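Local coordinates for protein response regulator receiver (Brucella melitensis biovar Abortus, PDB 4G97) that probably acts as a phosphorylation-controlled regulator of the general stress response, joining a receiver domain to a sigma-factor-like domain that can sequester an anti-sigma factor, at residues Pro93-Val104 against Asp244-Phe255; Gln137-Glu148 against Leu162-Arg171. All coordinates share one frame; numbering follows the deposited sequence.

Contact 1: Pro93-Val104 against Asp244-Phe255; sequences PLPRQAFLLVAV and DMVKALISQALF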
loop_
_atom_site.group_PDB
_atom_site.type_symbol
_atom_site.label_atom_id
_atom_site.label_comp_id
_atom_site.label_asym_id
_atom_site.label_seq_id
_atom_site.Cartn_x
_atom_site.Cartn_y
_atom_site.Cartn_z
ATOM N N PRO A 93 -11.117 2.958 7.653
ATOM C CA PRO A 93 -11.700 4.239 8.115
ATOM C C PRO A 93 -11.060 5.531 7.584
ATOM O O PRO A 93 -9.958 5.505 7.019
ATOM C CB PRO A 93 -11.601 4.144 9.646
ATOM C CG PRO A 93 -10.489 3.202 9.896
ATOM C CD PRO A 93 -10.566 2.186 8.789
ATOM N N LEU A 94 -11.761 6.671 7.803
ATOM C CA LEU A 94 -11.381 8.030 7.397
ATOM C C LEU A 94 -9.998 8.495 7.867
ATOM O O LEU A 94 -9.291 9.061 7.034
ATOM C CB LEU A 94 -12.480 9.050 7.756
ATOM C CG LEU A 94 -12.683 10.219 6.786
ATOM C CD1 LEU A 94 -13.480 9.783 5.550
ATOM C CD2 LEU A 94 -13.427 11.357 7.470
ATOM N N PRO A 95 -9.538 8.266 9.133
ATOM C CA PRO A 95 -8.171 8.697 9.497
ATOM C C PRO A 95 -7.104 7.899 8.740
ATOM O O PRO A 95 -6.061 8.445 8.406
ATOM C CB PRO A 95 -8.102 8.444 11.013
ATOM C CG PRO A 95 -9.506 8.280 11.451
ATOM C CD PRO A 95 -10.204 7.637 10.291
ATOM N N ARG A 96 -7.383 6.617 8.435
ATOM C CA ARG A 96 -6.467 5.775 7.650
ATOM C C ARG A 96 -6.416 6.263 6.200
ATOM O O ARG A 96 -5.335 6.308 5.629
ATOM C CB ARG A 96 -6.806 4.284 7.768
ATOM C CG ARG A 96 -6.409 3.756 9.133
ATOM C CD ARG A 96 -6.589 2.268 9.302
ATOM N NE ARG A 96 -6.050 1.840 10.598
ATOM C CZ ARG A 96 -4.798 1.457 10.813
ATOM N NH1 ARG A 96 -3.925 1.409 9.809
ATOM N NH2 ARG A 96 -4.409 1.100 12.033
ATOM N N GLN A 97 -7.557 6.747 5.657
ATOM C CA GLN A 97 -7.622 7.349 4.315
ATOM C C GLN A 97 -6.775 8.621 4.287
ATOM O O GLN A 97 -6.022 8.838 3.341
ATOM C CB GLN A 97 -9.064 7.719 3.955
ATOM C CG GLN A 97 -9.983 6.527 3.779
ATOM C CD GLN A 97 -11.359 6.934 3.338
ATOM O OE1 GLN A 97 -11.531 7.781 2.461
ATOM N NE2 GLN A 97 -12.368 6.298 3.914
ATOM N N ALA A 98 -6.872 9.441 5.357
ATOM C CA ALA A 98 -6.156 10.699 5.463
ATOM C C ALA A 98 -4.648 10.475 5.482
ATOM O O ALA A 98 -3.924 11.093 4.697
ATOM C CB ALA A 98 -6.629 11.466 6.701
ATOM N N PHE A 99 -4.175 9.545 6.326
ATOM C CA PHE A 99 -2.751 9.226 6.430
ATOM C C PHE A 99 -2.216 8.631 5.129
ATOM O O PHE A 99 -1.106 8.990 4.698
ATOM C CB PHE A 99 -2.493 8.281 7.620
ATOM C CG PHE A 99 -1.077 8.363 8.141
ATOM C CD1 PHE A 99 -0.739 9.265 9.144
ATOM C CD2 PHE A 99 -0.080 7.543 7.626
ATOM C CE1 PHE A 99 0.581 9.361 9.604
ATOM C CE2 PHE A 99 1.237 7.635 8.092
ATOM C CZ PHE A 99 1.555 8.537 9.083
ATOM N N LEU A 100 -3.018 7.761 4.472
ATOM C CA LEU A 100 -2.617 7.143 3.206
ATOM C C LEU A 100 -2.413 8.210 2.125
ATOM O O LEU A 100 -1.388 8.192 1.459
ATOM C CB LEU A 100 -3.597 6.048 2.741
ATOM C CG LEU A 100 -3.587 4.706 3.528
ATOM C CD1 LEU A 100 -4.584 3.751 2.943
ATOM C CD2 LEU A 100 -2.213 4.025 3.496
ATOM N N LEU A 101 -3.337 9.173 2.014
ATOM C CA LEU A 101 -3.260 10.268 1.026
ATOM C C LEU A 101 -2.003 11.098 1.145
ATOM O O LEU A 101 -1.456 11.519 0.127
ATOM C CB LEU A 101 -4.505 11.185 1.094
ATOM C CG LEU A 101 -5.823 10.576 0.597
ATOM C CD1 LEU A 101 -7.000 11.407 1.051
ATOM C CD2 LEU A 101 -5.813 10.356 -0.914
ATOM N N VAL A 102 -1.547 11.344 2.382
ATOM C CA VAL A 102 -0.338 12.116 2.625
ATOM C C VAL A 102 0.917 11.242 2.614
ATOM O O VAL A 102 1.814 11.504 1.817
ATOM C CB VAL A 102 -0.424 13.075 3.860
ATOM C CG1 VAL A 102 -1.461 14.170 3.640
ATOM C CG2 VAL A 102 -0.733 12.320 5.143
ATOM N N ALA A 103 0.978 10.192 3.472
ATOM C CA ALA A 103 2.161 9.318 3.599
ATOM C C ALA A 103 2.410 8.441 2.406
ATOM O O ALA A 103 3.569 8.252 2.038
ATOM C CB ALA A 103 2.065 8.463 4.845
ATOM N N VAL A 104 1.354 7.890 1.785
ATOM C CA VAL A 104 1.592 7.027 0.616
ATOM C C VAL A 104 1.407 7.771 -0.699
ATOM O O VAL A 104 2.216 7.606 -1.606
ATOM C CB VAL A 104 0.737 5.734 0.662
ATOM C CG1 VAL A 104 1.024 4.818 -0.534
ATOM C CG2 VAL A 104 0.921 4.989 1.984
ATOM N N ASP A 244 7.717 7.248 6.082
ATOM C CA ASP A 244 6.291 7.303 6.424
ATOM C C ASP A 244 5.421 6.450 5.478
ATOM O O ASP A 244 4.364 5.967 5.902
ATOM C CB ASP A 244 5.775 8.755 6.436
ATOM C CG ASP A 244 6.088 9.507 7.717
ATOM O OD1 ASP A 244 6.851 8.970 8.555
ATOM O OD2 ASP A 244 5.546 10.616 7.898
ATOM N N MET A 245 5.859 6.270 4.212
ATOM C CA MET A 245 5.166 5.427 3.234
ATOM C C MET A 245 5.233 3.967 3.715
ATOM O O MET A 245 4.222 3.273 3.699
ATOM C CB MET A 245 5.761 5.592 1.817
ATOM C CG MET A 245 5.115 4.674 0.795
ATOM S SD MET A 245 5.929 4.698 -0.816
ATOM C CE MET A 245 5.308 6.233 -1.453
ATOM N N VAL A 246 6.416 3.539 4.174
ATOM C CA VAL A 246 6.696 2.199 4.723
ATOM C C VAL A 246 5.870 1.975 5.998
ATOM O O VAL A 246 5.163 0.974 6.112
ATOM C CB VAL A 246 8.212 2.008 4.973
ATOM C CG1 VAL A 246 8.484 0.715 5.732
ATOM C CG2 VAL A 246 8.983 2.024 3.652
ATOM N N LYS A 247 5.942 2.923 6.924
ATOM C CA LYS A 247 5.195 2.916 8.178
ATOM C C LYS A 247 3.683 2.707 7.918
ATOM O O LYS A 247 3.055 1.842 8.548
ATOM C CB LYS A 247 5.455 4.247 8.895
ATOM C CG LYS A 247 4.661 4.462 10.173
ATOM C CD LYS A 247 5.209 5.634 10.977
ATOM C CE LYS A 247 4.511 6.943 10.711
ATOM N NZ LYS A 247 5.158 8.068 11.442
ATOM N N ALA A 248 3.122 3.492 6.972
ATOM C CA ALA A 248 1.713 3.452 6.598
ATOM C C ALA A 248 1.314 2.126 6.018
ATOM O O ALA A 248 0.258 1.616 6.373
ATOM C CB ALA A 248 1.401 4.558 5.599
ATOM N N LEU A 249 2.125 1.580 5.103
ATOM C CA LEU A 249 1.792 0.320 4.461
ATOM C C LEU A 249 1.932 -0.884 5.386
ATOM O O LEU A 249 1.112 -1.785 5.301
ATOM C CB LEU A 249 2.493 0.142 3.130
ATOM C CG LEU A 249 2.061 1.161 2.058
ATOM C CD1 LEU A 249 3.006 1.124 0.886
ATOM C CD2 LEU A 249 0.609 0.937 1.618
ATOM N N ILE A 250 2.907 -0.857 6.322
ATOM C CA ILE A 250 3.018 -1.916 7.331
ATOM C C ILE A 250 1.777 -1.878 8.219
ATOM O O ILE A 250 1.179 -2.925 8.475
ATOM C CB ILE A 250 4.331 -1.870 8.167
ATOM C CG1 ILE A 250 5.530 -2.176 7.270
ATOM C CG2 ILE A 250 4.261 -2.899 9.330
ATOM C CD1 ILE A 250 6.866 -1.833 7.910
ATOM N N SER A 251 1.376 -0.671 8.654
ATOM C CA SER A 251 0.192 -0.465 9.477
ATOM C C SER A 251 -1.063 -1.045 8.796
ATOM O O SER A 251 -1.817 -1.779 9.439
ATOM C CB SER A 251 -0.006 1.018 9.771
ATOM O OG SER A 251 -1.192 1.199 10.527
ATOM N N GLN A 252 -1.296 -0.712 7.509
ATOM C CA GLN A 252 -2.441 -1.258 6.771
ATOM C C GLN A 252 -2.377 -2.775 6.690
ATOM O O GLN A 252 -3.385 -3.437 6.918
ATOM C CB GLN A 252 -2.523 -0.684 5.350
ATOM C CG GLN A 252 -2.922 0.772 5.286
ATOM C CD GLN A 252 -4.270 1.047 5.878
ATOM O OE1 GLN A 252 -4.362 1.610 6.947
ATOM N NE2 GLN A 252 -5.343 0.704 5.184
ATOM N N ALA A 253 -1.207 -3.328 6.356
ATOM C CA ALA A 253 -1.032 -4.782 6.207
ATOM C C ALA A 253 -1.388 -5.547 7.492
ATOM O O ALA A 253 -1.993 -6.615 7.408
ATOM C CB ALA A 253 0.386 -5.110 5.777
ATOM N N LEU A 254 -0.997 -5.002 8.661
ATOM C CA LEU A 254 -1.274 -5.578 9.971
ATOM C C LEU A 254 -2.732 -5.345 10.373
ATOM O O LEU A 254 -3.302 -6.194 11.046
ATOM C CB LEU A 254 -0.348 -4.996 11.034
ATOM C CG LEU A 254 1.129 -5.368 10.952
ATOM C CD1 LEU A 254 1.927 -4.545 11.938
ATOM C CD2 LEU A 254 1.346 -6.860 11.232
ATOM N N PHE A 255 -3.330 -4.198 9.958
ATOM C CA PHE A 255 -4.741 -3.871 10.186
ATOM C C PHE A 255 -5.634 -4.926 9.498
ATOM O O PHE A 255 -6.541 -5.459 10.149
ATOM C CB PHE A 255 -5.066 -2.449 9.686
ATOM C CG PHE A 255 -6.520 -2.048 9.752
ATOM C CD1 PHE A 255 -7.088 -1.618 10.950
ATOM C CD2 PHE A 255 -7.333 -2.124 8.622
ATOM C CE1 PHE A 255 -8.446 -1.277 11.018
ATOM C CE2 PHE A 255 -8.695 -1.799 8.694
ATOM C CZ PHE A 255 -9.236 -1.355 9.886
HETATM O O HOH W 1 -1.392 0.362 13.112
#
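Ala-248 is the small knob of this helix pair: its methyl sits in the hole formed by Phe-99, Leu-100, Ala-103 and Val-104. Val-104 CG2 presses on it from one side (3.7 Å to Ala-248 CB), and the Phe-99 ring turns an edge to it. Further along, Phe-99 CZ meets Lys-247 CE at 3.7 Å. Ala-103 CB meets Ala-248 CB at 4.0 Å and rests against the backbone O of Asp-244; such small residues let the axes of the helices, which run roughly antiparallel (146°), approach to 8.5 Å.

The other end mixes polar and aromatic groups. Arg-96, extended from CG to NE, runs alongside Gln-252 the opposite way until its NH1 grips both Gln-252 OE1 (2.9 Å) and Ser-251 OG (2.8 Å), each close to the guanidinium plane. Phe-255 lies alongside, CD1 over the rim of one guanidinium face and the ring centre under Arg-96 CD (4.2 Å, a CH-pi contact).

The helices belong to the sigma-like domain and the receiver. Across their interface the buried arginine meets neutral oxygens and a ring, while its weak ion partner, Glu-133, comes from its own side; this suggests docking by fit and hydrogen bonding more than by direct charge pairing.

Contact 2: Gln137-Glu148 against Leu162-Arg171; sequences QVATRLMIIEDE and LGHEVVGIAR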
loop_
_atom_site.group_PDB
_atom_site.type_symbol
_atom_site.label_atom_id
_atom_site.label_comp_id
_atom_site.label_asym_id
_atom_site.label_seq_id
_atom_site.Cartn_x
_atom_site.Cartn_y
_atom_site.Cartn_z
ATOM N N GLN A 137 1.649 -0.256 16.353
ATOM C CA GLN A 137 1.501 -1.487 15.580
ATOM C C GLN A 137 1.876 -2.665 16.465
ATOM O O GLN A 137 2.747 -2.528 17.319
ATOM C CB GLN A 137 2.412 -1.439 14.332
ATOM C CG GLN A 137 2.062 -0.307 13.351
ATOM C CD GLN A 137 3.067 -0.109 12.242
ATOM O OE1 GLN A 137 3.851 -0.997 11.915
ATOM N NE2 GLN A 137 2.988 1.029 11.545
ATOM N N VAL A 138 1.210 -3.822 16.273
ATOM C CA VAL A 138 1.520 -5.056 17.020
ATOM C C VAL A 138 2.921 -5.491 16.568
ATOM O O VAL A 138 3.161 -5.604 15.360
ATOM C CB VAL A 138 0.455 -6.167 16.782
ATOM C CG1 VAL A 138 0.756 -7.402 17.623
ATOM C CG2 VAL A 138 -0.957 -5.650 17.086
ATOM N N ALA A 139 3.849 -5.694 17.522
ATOM C CA ALA A 139 5.223 -6.088 17.207
ATOM C C ALA A 139 5.213 -7.360 16.369
ATOM O O ALA A 139 4.647 -8.378 16.784
ATOM C CB ALA A 139 6.043 -6.275 18.488
ATOM N N THR A 140 5.828 -7.291 15.192
ATOM C CA THR A 140 5.869 -8.374 14.225
ATOM C C THR A 140 7.290 -8.726 13.842
ATOM O O THR A 140 8.161 -7.851 13.750
ATOM C CB THR A 140 4.970 -7.985 12.986
ATOM O OG1 THR A 140 3.655 -7.705 13.445
ATOM C CG2 THR A 140 4.866 -9.063 11.943
ATOM N N ARG A 141 7.512 -10.025 13.599
ATOM C CA ARG A 141 8.791 -10.561 13.140
ATOM C C ARG A 141 8.747 -10.524 11.609
ATOM O O ARG A 141 7.852 -11.102 10.997
ATOM C CB ARG A 141 9.009 -12.003 13.645
ATOM C CG ARG A 141 9.240 -12.075 15.144
ATOM C CD ARG A 141 9.262 -13.502 15.654
ATOM N NE ARG A 141 10.516 -14.174 15.322
ATOM C CZ ARG A 141 10.651 -15.077 14.362
ATOM N NH1 ARG A 141 9.609 -15.430 13.621
ATOM N NH2 ARG A 141 11.830 -15.623 14.125
ATOM N N LEU A 142 9.675 -9.805 10.990
ATOM C CA LEU A 142 9.623 -9.733 9.545
ATOM C C LEU A 142 10.909 -10.036 8.827
ATOM O O LEU A 142 12.003 -9.837 9.352
ATOM C CB LEU A 142 8.961 -8.427 9.063
ATOM C CG LEU A 142 9.559 -7.123 9.523
ATOM C CD1 LEU A 142 10.744 -6.734 8.647
ATOM C CD2 LEU A 142 8.495 -6.022 9.512
ATOM N N MET A 143 10.766 -10.527 7.617
ATOM C CA MET A 143 11.898 -10.801 6.765
ATOM C C MET A 143 11.966 -9.713 5.670
ATOM O O MET A 143 10.933 -9.349 5.084
ATOM C CB MET A 143 11.748 -12.182 6.156
ATOM C CG MET A 143 12.836 -12.534 5.177
ATOM S SD MET A 143 12.693 -14.170 4.416
ATOM C CE MET A 143 10.979 -14.316 4.239
ATOM N N ILE A 144 13.199 -9.225 5.400
ATOM C CA ILE A 144 13.496 -8.252 4.348
ATOM C C ILE A 144 14.194 -8.978 3.212
ATOM O O ILE A 144 15.196 -9.635 3.453
ATOM C CB ILE A 144 14.346 -7.049 4.857
ATOM C CG1 ILE A 144 13.582 -6.272 5.966
ATOM C CG2 ILE A 144 14.722 -6.080 3.638
ATOM C CD1 ILE A 144 14.377 -5.219 6.716
ATOM N N ILE A 145 13.663 -8.883 1.984
ATOM C CA ILE A 145 14.318 -9.408 0.782
ATOM C C ILE A 145 14.765 -8.162 0.016
ATOM O O ILE A 145 13.947 -7.474 -0.610
ATOM C CB ILE A 145 13.496 -10.373 -0.105
ATOM C CG1 ILE A 145 12.908 -11.558 0.722
ATOM C CG2 ILE A 145 14.422 -10.912 -1.212
ATOM C CD1 ILE A 145 11.839 -12.322 0.038
ATOM N N GLU A 146 16.046 -7.829 0.143
ATOM C CA GLU A 146 16.625 -6.629 -0.459
ATOM C C GLU A 146 18.139 -6.790 -0.618
ATOM O O GLU A 146 18.826 -7.031 0.371
ATOM C CB GLU A 146 16.274 -5.384 0.401
ATOM C CG GLU A 146 16.963 -4.094 -0.016
ATOM C CD GLU A 146 16.569 -3.635 -1.401
ATOM O OE1 GLU A 146 17.434 -3.633 -2.305
ATOM O OE2 GLU A 146 15.367 -3.351 -1.596
ATOM N N ASP A 147 18.650 -6.646 -1.857
ATOM C CA ASP A 147 20.088 -6.779 -2.169
ATOM C C ASP A 147 20.929 -5.507 -1.954
ATOM O O ASP A 147 22.142 -5.627 -1.812
ATOM C CB ASP A 147 20.303 -7.317 -3.596
ATOM C CG ASP A 147 19.823 -6.396 -4.706
ATOM O OD1 ASP A 147 18.915 -5.565 -4.448
ATOM O OD2 ASP A 147 20.326 -6.526 -5.837
ATOM N N GLU A 148 20.309 -4.310 -1.975
ATOM C CA GLU A 148 21.016 -3.031 -1.783
ATOM C C GLU A 148 21.192 -2.743 -0.290
ATOM O O GLU A 148 20.207 -2.425 0.391
ATOM C CB GLU A 148 20.309 -1.857 -2.493
ATOM C CG GLU A 148 20.746 -1.614 -3.932
ATOM C CD GLU A 148 22.241 -1.529 -4.210
ATOM O OE1 GLU A 148 22.946 -0.748 -3.528
ATOM O OE2 GLU A 148 22.708 -2.261 -5.113
ATOM N N LEU A 162 9.407 1.165 14.941
ATOM C CA LEU A 162 7.992 0.848 15.138
ATOM C C LEU A 162 7.792 -0.311 16.136
ATOM O O LEU A 162 6.658 -0.648 16.449
ATOM C CB LEU A 162 7.349 0.475 13.795
ATOM C CG LEU A 162 7.176 1.577 12.754
ATOM C CD1 LEU A 162 6.905 0.984 11.383
ATOM C CD2 LEU A 162 6.064 2.532 13.144
ATOM N N GLY A 163 8.882 -0.935 16.570
ATOM C CA GLY A 163 8.869 -2.041 17.522
ATOM C C GLY A 163 8.877 -3.420 16.898
ATOM O O GLY A 163 8.658 -4.406 17.595
ATOM N N HIS A 164 9.139 -3.513 15.588
ATOM C CA HIS A 164 9.161 -4.792 14.905
ATOM C C HIS A 164 10.523 -5.430 14.978
ATOM O O HIS A 164 11.500 -4.782 15.353
ATOM C CB HIS A 164 8.663 -4.675 13.437
ATOM C CG HIS A 164 7.295 -4.082 13.309
ATOM N ND1 HIS A 164 6.191 -4.676 13.893
ATOM C CD2 HIS A 164 6.910 -2.944 12.694
ATOM C CE1 HIS A 164 5.176 -3.868 13.641
ATOM N NE2 HIS A 164 5.563 -2.814 12.908
ATOM N N GLU A 165 10.591 -6.705 14.635
ATOM C CA GLU A 165 11.851 -7.422 14.674
ATOM C C GLU A 165 12.226 -7.919 13.281
ATOM O O GLU A 165 11.441 -8.611 12.643
ATOM C CB GLU A 165 11.761 -8.601 15.666
ATOM C CG GLU A 165 13.064 -9.374 15.810
ATOM C CD GLU A 165 12.940 -10.742 16.455
ATOM O OE1 GLU A 165 11.880 -11.030 17.054
ATOM O OE2 GLU A 165 13.903 -11.534 16.348
ATOM N N VAL A 166 13.440 -7.590 12.829
ATOM C CA VAL A 166 13.937 -8.080 11.555
ATOM C C VAL A 166 14.644 -9.405 11.826
ATOM O O VAL A 166 15.699 -9.422 12.474
ATOM C CB VAL A 166 14.840 -7.066 10.813
ATOM C CG1 VAL A 166 15.402 -7.684 9.531
ATOM C CG2 VAL A 166 14.072 -5.793 10.501
ATOM N N VAL A 167 14.078 -10.504 11.304
ATOM C CA VAL A 167 14.625 -11.845 11.508
ATOM C C VAL A 167 15.866 -12.094 10.668
ATOM O O VAL A 167 16.623 -13.012 10.954
ATOM C CB VAL A 167 13.569 -12.984 11.387
ATOM C CG1 VAL A 167 12.406 -12.744 12.338
ATOM C CG2 VAL A 167 13.076 -13.159 9.948
ATOM N N GLY A 168 16.030 -11.286 9.630
ATOM C CA GLY A 168 17.139 -11.354 8.695
ATOM C C GLY A 168 16.842 -10.644 7.387
ATOM O O GLY A 168 15.710 -10.211 7.134
ATOM N N ILE A 169 17.889 -10.524 6.560
ATOM C CA ILE A 169 17.880 -9.878 5.257
ATOM C C ILE A 169 18.341 -10.895 4.242
ATOM O O ILE A 169 19.474 -11.371 4.321
ATOM C CB ILE A 169 18.747 -8.577 5.247
ATOM C CG1 ILE A 169 18.163 -7.509 6.220
ATOM C CG2 ILE A 169 18.854 -8.010 3.828
ATOM C CD1 ILE A 169 19.046 -6.349 6.534
ATOM N N ALA A 170 17.461 -11.247 3.302
ATOM C CA ALA A 170 17.790 -12.176 2.219
ATOM C C ALA A 170 18.126 -11.352 0.957
ATOM O O ALA A 170 17.422 -10.392 0.654
ATOM C CB ALA A 170 16.620 -13.089 1.953
ATOM N N ARG A 171 19.227 -11.695 0.265
ATOM C CA ARG A 171 19.687 -10.992 -0.938
ATOM C C ARG A 171 19.289 -11.719 -2.239
ATOM O O ARG A 171 19.215 -11.087 -3.293
ATOM C CB ARG A 171 21.214 -10.733 -0.883
ATOM C CG ARG A 171 21.737 -10.144 0.439
ATOM C CD ARG A 171 21.780 -8.626 0.455
ATOM N NE ARG A 171 22.155 -8.083 1.768
ATOM C CZ ARG A 171 21.922 -6.833 2.168
ATOM N NH1 ARG A 171 21.288 -5.978 1.370
ATOM N NH2 ARG A 171 22.309 -6.432 3.375
HETATM O O HOH W 2 13.062 -14.306 16.234
#
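Val-167 sets its CG1 over one face of the Arg-141 guanidinium, 3.4 Å from NH2, lying across the longer chain. A bend at chi3 (76°) folds the arginine over the valine, while Glu-165 runs alongside. The salt bridge from Arg-141 NE to Glu-165 OE1 is long at 3.8 Å, and a water links the same NE to OE2; the firmer ionic partner of NH2 is Glu-183.

These strands, 141-145 and 165-170, are the parallel pair joined by helix 149-161 in the first beta-alpha-beta unit of the CheY-like receiver. Their pairing slips by one residue at a beta bulge: Leu-142 O accepts Val-167 N, but Ile-144 N goes to Gly-168 O (3.2 Å), with Val-167 in a helical conformation. On the Leu-142 face, Val-166 CG2 touches both Leu-142 CD1 (3.9 Å) and Ile-144 CD1 (3.8 Å).

Before the strands, His-164 is held by both ring nitrogens. NE2 donates to Gln-137 OE1 at 2.7 Å and 171°, and ND1 accepts the backbone N-H of Thr-140 at 2.9 Å. Both partners lie near the ring plane, which fixes the ring's rotation and places the proton on NE2.

In the fold
Contact 2 is nested inside the chain loop that contact 1 closes, and although their centres are about 18 Å apart the two meet through helix 243-265. One side of that helix faces the sigma-like helix 94-104; elsewhere it touches the lead-in to the first receiver strand, where Lys-247 O lies 3.1 Å from Gln-137 NE2, probably a weak hydrogen bond, and Leu-254 CD2 packs 3.3 Å from Thr-140 OG1. At the far end of contact 2, Glu-146 approaches Asp-191, the predicted phosphorylation site, unmodified here. Residues 137-148 connect the helix 243-265 side with the neighbourhood of Asp-191; in this family phosphorylation is thought to loosen the receiver from the sigma-like domain.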